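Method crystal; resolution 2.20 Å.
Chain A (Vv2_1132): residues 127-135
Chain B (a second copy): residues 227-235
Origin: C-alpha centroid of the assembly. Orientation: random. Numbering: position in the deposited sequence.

Chain A (127-135) HLNLSVTPS
Chain B, residues 227-235: KPVFETTLS

The apolar centre of this contact is the ring of F230(B), set against L130(A) and V132(A). All three side chains lie on one face of the sheet, together with T232(B). F230(B) has chi1 at 179° (t) and chi2 at -85°. L130(A) CB lies 4.1 Å from F230(B) CD2, and V132(A) CG2 lies 4.1 Å from F230(B) CE2. Both are ordinary van der Waals distances. L130(A) O and V132(A) CG2 approach the ring obliquely. L130(A) is m at chi1 and p at chi2 (-50°, 86°). V132(A) is t (167°).

The backbones beneath this cluster run parallel. Strand 129-134 of chain A lies beside strand 227-232 of chain B. The N-to-C directions differ by 13°, and the axes come within 4.5 Å. The nearest CA atoms are N129(A) CA and V229(B) CA at 5.0 Å, L130(A) CA and F230(B) CA at 5.0 Å, S131(A) CA and E231(B) CA at 4.5 Å, and V132(A) CA and T232(B) CA at 4.8 Å. The firm bridge is S131(A) with E231(B).

Chain A is evenly extended from N129(A) to V132(A), with phi from -118° to -106° and psi from 112° to 134°. Chain B is less regular. V229(B) has phi/psi of -136/-28, F230(B) -162/138, E231(B) -138/141 and T232(B) -169/178.

E231(B) makes both main-chain hydrogen bonds of the pairing. E231(B) N donates to L130(A) O at 2.7 Å, with an angle of 147° at the hydrogen. E231(B) O accepts from V132(A) N at 2.8 Å and a nearly straight 171°. One residue thus bonds to the two neighbours of S131(A), as parallel pairing requires. CA-H...O contacts add to this: F230(B) CA to L130(A) O at 3.5 Å, S131(A) CA to E231(B) O at 3.4 Å, and T232(B) CA to V132(A) O at 3.2 Å.

S131(A) and E231(B) place their side chains on the other face. S131(A) CB is 3.2 Å from E231(B) OE2. The glutamate is extended at chi1 and chi2 (-162°, -159°), with chi3 at -117°. S131(A) has chi1 at 95°, between wells.

Toward the C-terminal end, T232(B) OG1 donates a short hydrogen bond of 2.5 Å to V132(A) O. Its chi1 is t (-167°). P134(A) follows at phi/psi -66/140, with a C-gamma endo ring and its CB directed toward chain B. P134(A) CD comes within 3.1 Å of T233(B) OG1, and P134(A) CG packs 4.0 Å from L234(B) CD1. T233(B) is p (59°). L234(B) is m,t (-67°, 176°) and holds the N-cap position before a helix.

At the N-terminal polar edge, N129(A) has chi1 at -175° (t) and chi2 at 89°. Its CB points sideways, but the end of the side chain comes nearer chain B, beside P228(B) and V229(B). The CA-to-CB bond of H127(A) points away, and the residue makes no contact. The two stretches together bury 523 Å².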

ATOM      1  N   HIS A 127      41.717 -20.391   5.696  1.00 53.07           N
ATOM      2  CA  HIS A 127      40.856 -21.492   5.284  1.00 56.90           C
ATOM      3  C   HIS A 127      39.506 -21.038   4.744  1.00 59.00           C
ATOM      4  O   HIS A 127      38.618 -21.880   4.574  1.00 64.58           O
ATOM      5  CB  HIS A 127      40.618 -22.433   6.462  1.00 55.67           C
ATOM      6  CG  HIS A 127      39.948 -21.775   7.625  1.00 56.48           C
ATOM      7  ND1 HIS A 127      40.469 -20.662   8.250  1.00 57.33           N
ATOM      8  CD2 HIS A 127      38.799 -22.072   8.276  1.00 56.81           C
ATOM      9  CE1 HIS A 127      39.670 -20.305   9.241  1.00 58.98           C
ATOM     10  NE2 HIS A 127      38.650 -21.143   9.278  1.00 56.55           N
ATOM     11  N   LEU A 128      39.318 -19.748   4.481  1.00 55.08           N
ATOM     12  CA  LEU A 128      38.015 -19.219   4.116  1.00 50.04           C
ATOM     13  C   LEU A 128      38.040 -18.633   2.714  1.00 56.31           C
ATOM     14  O   LEU A 128      39.092 -18.286   2.169  1.00 69.59           O
ATOM     15  CB  LEU A 128      37.551 -18.149   5.108  1.00 45.54           C
ATOM     16  CG  LEU A 128      37.184 -18.659   6.496  1.00 49.19           C
ATOM     17  CD1 LEU A 128      36.482 -17.575   7.281  1.00 51.01           C
ATOM     18  CD2 LEU A 128      36.306 -19.877   6.373  1.00 55.83           C
ATOM     19  N   ASN A 129      36.852 -18.545   2.132  1.00 51.29           N
ATOM     20  CA  ASN A 129      36.628 -17.851   0.876  1.00 49.54           C
ATOM     21  C   ASN A 129      35.660 -16.710   1.149  1.00 46.09           C
ATOM     22  O   ASN A 129      34.647 -16.900   1.833  1.00 50.30           O
ATOM     23  CB  ASN A 129      36.073 -18.794  -0.195  1.00 54.09           C
ATOM     24  CG  ASN A 129      35.953 -18.126  -1.554  1.00 58.40           C
ATOM     25  OD1 ASN A 129      36.895 -18.139  -2.353  1.00 58.03           O
ATOM     26  ND2 ASN A 129      34.788 -17.540  -1.825  1.00 55.32           N
ATOM     27  N   LEU A 130      35.974 -15.528   0.638  1.00 43.13           N
ATOM     28  CA  LEU A 130      35.171 -14.339   0.898  1.00 42.49           C
ATOM     29  C   LEU A 130      34.588 -13.843  -0.414  1.00 42.93           C
ATOM     30  O   LEU A 130      35.329 -13.556  -1.361  1.00 49.00           O
ATOM     31  CB  LEU A 130      35.997 -13.243   1.570  1.00 40.94           C
ATOM     32  CG  LEU A 130      36.811 -13.669   2.785  1.00 51.94           C
ATOM     33  CD1 LEU A 130      38.162 -14.211   2.346  1.00 55.27           C
ATOM     34  CD2 LEU A 130      36.995 -12.501   3.731  1.00 52.85           C
ATOM     35  N   SER A 131      33.268 -13.760  -0.472  1.00 36.01           N
ATOM     36  CA  SER A 131      32.576 -13.104  -1.570  1.00 37.97           C
ATOM     37  C   SER A 131      32.067 -11.780  -1.013  1.00 42.98           C
ATOM     38  O   SER A 131      31.236 -11.761  -0.099  1.00 44.86           O
ATOM     39  CB  SER A 131      31.452 -13.982  -2.125  1.00 43.41           C
ATOM     40  OG  SER A 131      30.193 -13.669  -1.554  1.00 55.43           O
ATOM     41  N   VAL A 132      32.612 -10.678  -1.521  1.00 37.47           N
ATOM     42  CA  VAL A 132      32.242  -9.342  -1.067  1.00 34.61           C
ATOM     43  C   VAL A 132      31.401  -8.712  -2.164  1.00 35.37           C
ATOM     44  O   VAL A 132      31.900  -8.432  -3.256  1.00 43.66           O
ATOM     45  CB  VAL A 132      33.470  -8.480  -0.749  1.00 36.47           C
ATOM     46  CG1 VAL A 132      33.045  -7.044  -0.589  1.00 39.89           C
ATOM     47  CG2 VAL A 132      34.160  -8.964   0.523  1.00 30.85           C
ATOM     48  N   THR A 133      30.121  -8.504  -1.881  1.00 29.64           N
ATOM     49  CA  THR A 133      29.186  -7.913  -2.831  1.00 26.50           C
ATOM     50  C   THR A 133      28.838  -6.490  -2.410  1.00 41.74           C
ATOM     51  O   THR A 133      27.981  -6.295  -1.534  1.00 45.94           O
ATOM     52  CB  THR A 133      27.921  -8.761  -2.919  1.00 31.22           C
ATOM     53  OG1 THR A 133      28.249 -10.032  -3.470  1.00 41.12           O
ATOM     54  CG2 THR A 133      26.899  -8.083  -3.804  1.00 39.49           C
ATOM     55  N   PRO A 134      29.465  -5.464  -2.988  1.00 37.76           N
ATOM     56  CA  PRO A 134      29.059  -4.097  -2.666  1.00 30.10           C
ATOM     57  C   PRO A 134      27.656  -3.880  -3.189  1.00 36.81           C
ATOM     58  O   PRO A 134      27.291  -4.361  -4.265  1.00 39.50           O
ATOM     59  CB  PRO A 134      30.076  -3.239  -3.411  1.00 36.80           C
ATOM     60  CG  PRO A 134      30.386  -4.055  -4.619  1.00 44.92           C
ATOM     61  CD  PRO A 134      30.329  -5.505  -4.179  1.00 45.37           C
ATOM     62  N   SER A 135      26.846  -3.189  -2.405  1.00 34.11           N
ATOM     63  CA  SER A 135      25.433  -3.210  -2.698  1.00 34.84           C
ATOM     64  C   SER A 135      24.834  -1.842  -2.460  1.00 35.34           C
ATOM     65  O   SER A 135      25.302  -1.067  -1.620  1.00 32.33           O
ATOM     66  CB  SER A 135      24.717  -4.270  -1.868  1.00 47.02           C
ATOM     67  OG  SER A 135      23.315  -4.231  -2.080  1.00 49.08           O
TER
ATOM     68  N   LYS B 227      42.955 -21.561  -7.401  1.00 52.50           N
ATOM     69  CA  LYS B 227      42.186 -21.890  -6.206  1.00 53.69           C
ATOM     70  C   LYS B 227      41.420 -20.659  -5.750  1.00 52.99           C
ATOM     71  O   LYS B 227      42.043 -19.650  -5.379  1.00 50.61           O
ATOM     72  CB  LYS B 227      43.086 -22.407  -5.081  1.00 56.33           C
ATOM     73  CG  LYS B 227      42.353 -22.550  -3.754  1.00 58.23           C
ATOM     74  CD  LYS B 227      43.224 -23.181  -2.695  1.00 63.46           C
ATOM     75  CE  LYS B 227      43.550 -22.189  -1.587  1.00 65.23           C
ATOM     76  NZ  LYS B 227      43.497 -22.826  -0.241  1.00 64.91           N
ATOM     77  N   PRO B 228      40.090 -20.677  -5.798  1.00 56.35           N
ATOM     78  CA  PRO B 228      39.307 -19.509  -5.362  1.00 55.06           C
ATOM     79  C   PRO B 228      39.600 -19.134  -3.914  1.00 51.15           C
ATOM     80  O   PRO B 228      39.580 -19.980  -3.018  1.00 58.86           O
ATOM     81  CB  PRO B 228      37.861 -19.974  -5.553  1.00 52.26           C
ATOM     82  CG  PRO B 228      37.957 -20.926  -6.717  1.00 54.01           C
ATOM     83  CD  PRO B 228      39.279 -21.642  -6.559  1.00 52.88           C
ATOM     84  N   VAL B 229      39.870 -17.848  -3.692  1.00 44.39           N
ATOM     85  CA  VAL B 229      40.335 -17.375  -2.393  1.00 45.95           C
ATOM     86  C   VAL B 229      39.600 -16.093  -2.008  1.00 46.21           C
ATOM     87  O   VAL B 229      39.427 -15.807  -0.816  1.00 54.89           O
ATOM     88  CB  VAL B 229      41.869 -17.175  -2.404  1.00 44.46           C
ATOM     89  CG1 VAL B 229      42.244 -15.797  -2.935  1.00 37.67           C
ATOM     90  CG2 VAL B 229      42.474 -17.404  -1.021  1.00 47.53           C
ATOM     91  N   PHE B 230      39.155 -15.320  -3.005  1.00 35.52           N
ATOM     92  CA  PHE B 230      38.493 -14.044  -2.763  1.00 31.30           C
ATOM     93  C   PHE B 230      37.724 -13.635  -4.012  1.00 42.84           C
ATOM     94  O   PHE B 230      38.232 -13.739  -5.129  1.00 54.33           O
ATOM     95  CB  PHE B 230      39.495 -12.952  -2.377  1.00 26.36           C
ATOM     96  CG  PHE B 230      38.872 -11.588  -2.130  1.00 39.70           C
ATOM     97  CD1 PHE B 230      38.623 -10.715  -3.187  1.00 39.34           C
ATOM     98  CD2 PHE B 230      38.571 -11.163  -0.838  1.00 38.47           C
ATOM     99  CE1 PHE B 230      38.056  -9.462  -2.963  1.00 39.97           C
ATOM    100  CE2 PHE B 230      38.011  -9.913  -0.610  1.00 42.62           C
ATOM    101  CZ  PHE B 230      37.751  -9.061  -1.676  1.00 40.15           C
ATOM    102  N   GLU B 231      36.516 -13.132  -3.805  1.00 38.87           N
ATOM    103  CA  GLU B 231      35.581 -12.840  -4.876  1.00 39.76           C
ATOM    104  C   GLU B 231      34.920 -11.497  -4.588  1.00 41.93           C
ATOM    105  O   GLU B 231      34.611 -11.184  -3.434  1.00 44.02           O
ATOM    106  CB  GLU B 231      34.534 -13.963  -4.971  1.00 42.44           C
ATOM    107  CG  GLU B 231      33.747 -14.056  -6.257  1.00 45.23           C
ATOM    108  CD  GLU B 231      32.435 -14.818  -6.065  1.00 56.90           C
ATOM    109  OE1 GLU B 231      32.258 -15.884  -6.689  1.00 59.58           O
ATOM    110  OE2 GLU B 231      31.577 -14.351  -5.280  1.00 62.09           O
ATOM    111  N   THR B 232      34.715 -10.703  -5.631  1.00 34.38           N
ATOM    112  CA  THR B 232      33.995  -9.440  -5.497  1.00 41.21           C
ATOM    113  C   THR B 232      33.703  -8.926  -6.899  1.00 37.73           C
ATOM    114  O   THR B 232      34.089  -9.537  -7.899  1.00 38.39           O
ATOM    115  CB  THR B 232      34.772  -8.404  -4.680  1.00 45.12           C
ATOM    116  OG1 THR B 232      33.894  -7.329  -4.330  1.00 38.56           O
ATOM    117  CG2 THR B 232      35.955  -7.855  -5.477  1.00 51.27           C
ATOM    118  N   THR B 233      33.012  -7.796  -6.967  1.00 32.91           N
ATOM    119  CA  THR B 233      32.677  -7.198  -8.248  1.00 33.05           C
ATOM    120  C   THR B 233      33.626  -6.081  -8.654  1.00 33.48           C
ATOM    121  O   THR B 233      33.596  -5.666  -9.815  1.00 40.89           O
ATOM    122  CB  THR B 233      31.230  -6.653  -8.231  1.00 38.19           C
ATOM    123  OG1 THR B 233      31.080  -5.680  -7.191  1.00 32.18           O
ATOM    124  CG2 THR B 233      30.219  -7.767  -8.003  1.00 39.71           C
ATOM    125  N   LEU B 234      34.472  -5.593  -7.746  1.00 38.93           N
ATOM    126  CA  LEU B 234      35.253  -4.377  -7.974  1.00 46.63           C
ATOM    127  C   LEU B 234      36.713  -4.680  -8.299  1.00 46.06           C
ATOM    128  O   LEU B 234      37.408  -5.349  -7.522  1.00 39.12           O
ATOM    129  CB  LEU B 234      35.185  -3.455  -6.755  1.00 41.02           C
ATOM    130  CG  LEU B 234      33.787  -2.892  -6.528  1.00 42.62           C
ATOM    131  CD1 LEU B 234      33.751  -2.067  -5.260  1.00 51.87           C
ATOM    132  CD2 LEU B 234      33.365  -2.064  -7.734  1.00 31.24           C
ATOM    133  N   SER B 235      37.181  -4.141  -9.429  1.00 41.84           N
ATOM    134  CA  SER B 235      38.594  -4.232  -9.778  1.00 37.60           C
ATOM    135  C   SER B 235      39.468  -3.625  -8.693  1.00 32.54           C
ATOM    136  O   SER B 235      40.458  -4.228  -8.266  1.00 32.43           O
ATOM    137  CB  SER B 235      38.846  -3.532 -11.108  1.00 42.78           C
ATOM    138  OG  SER B 235      38.331  -4.297 -12.172  1.00 51.85           O
TER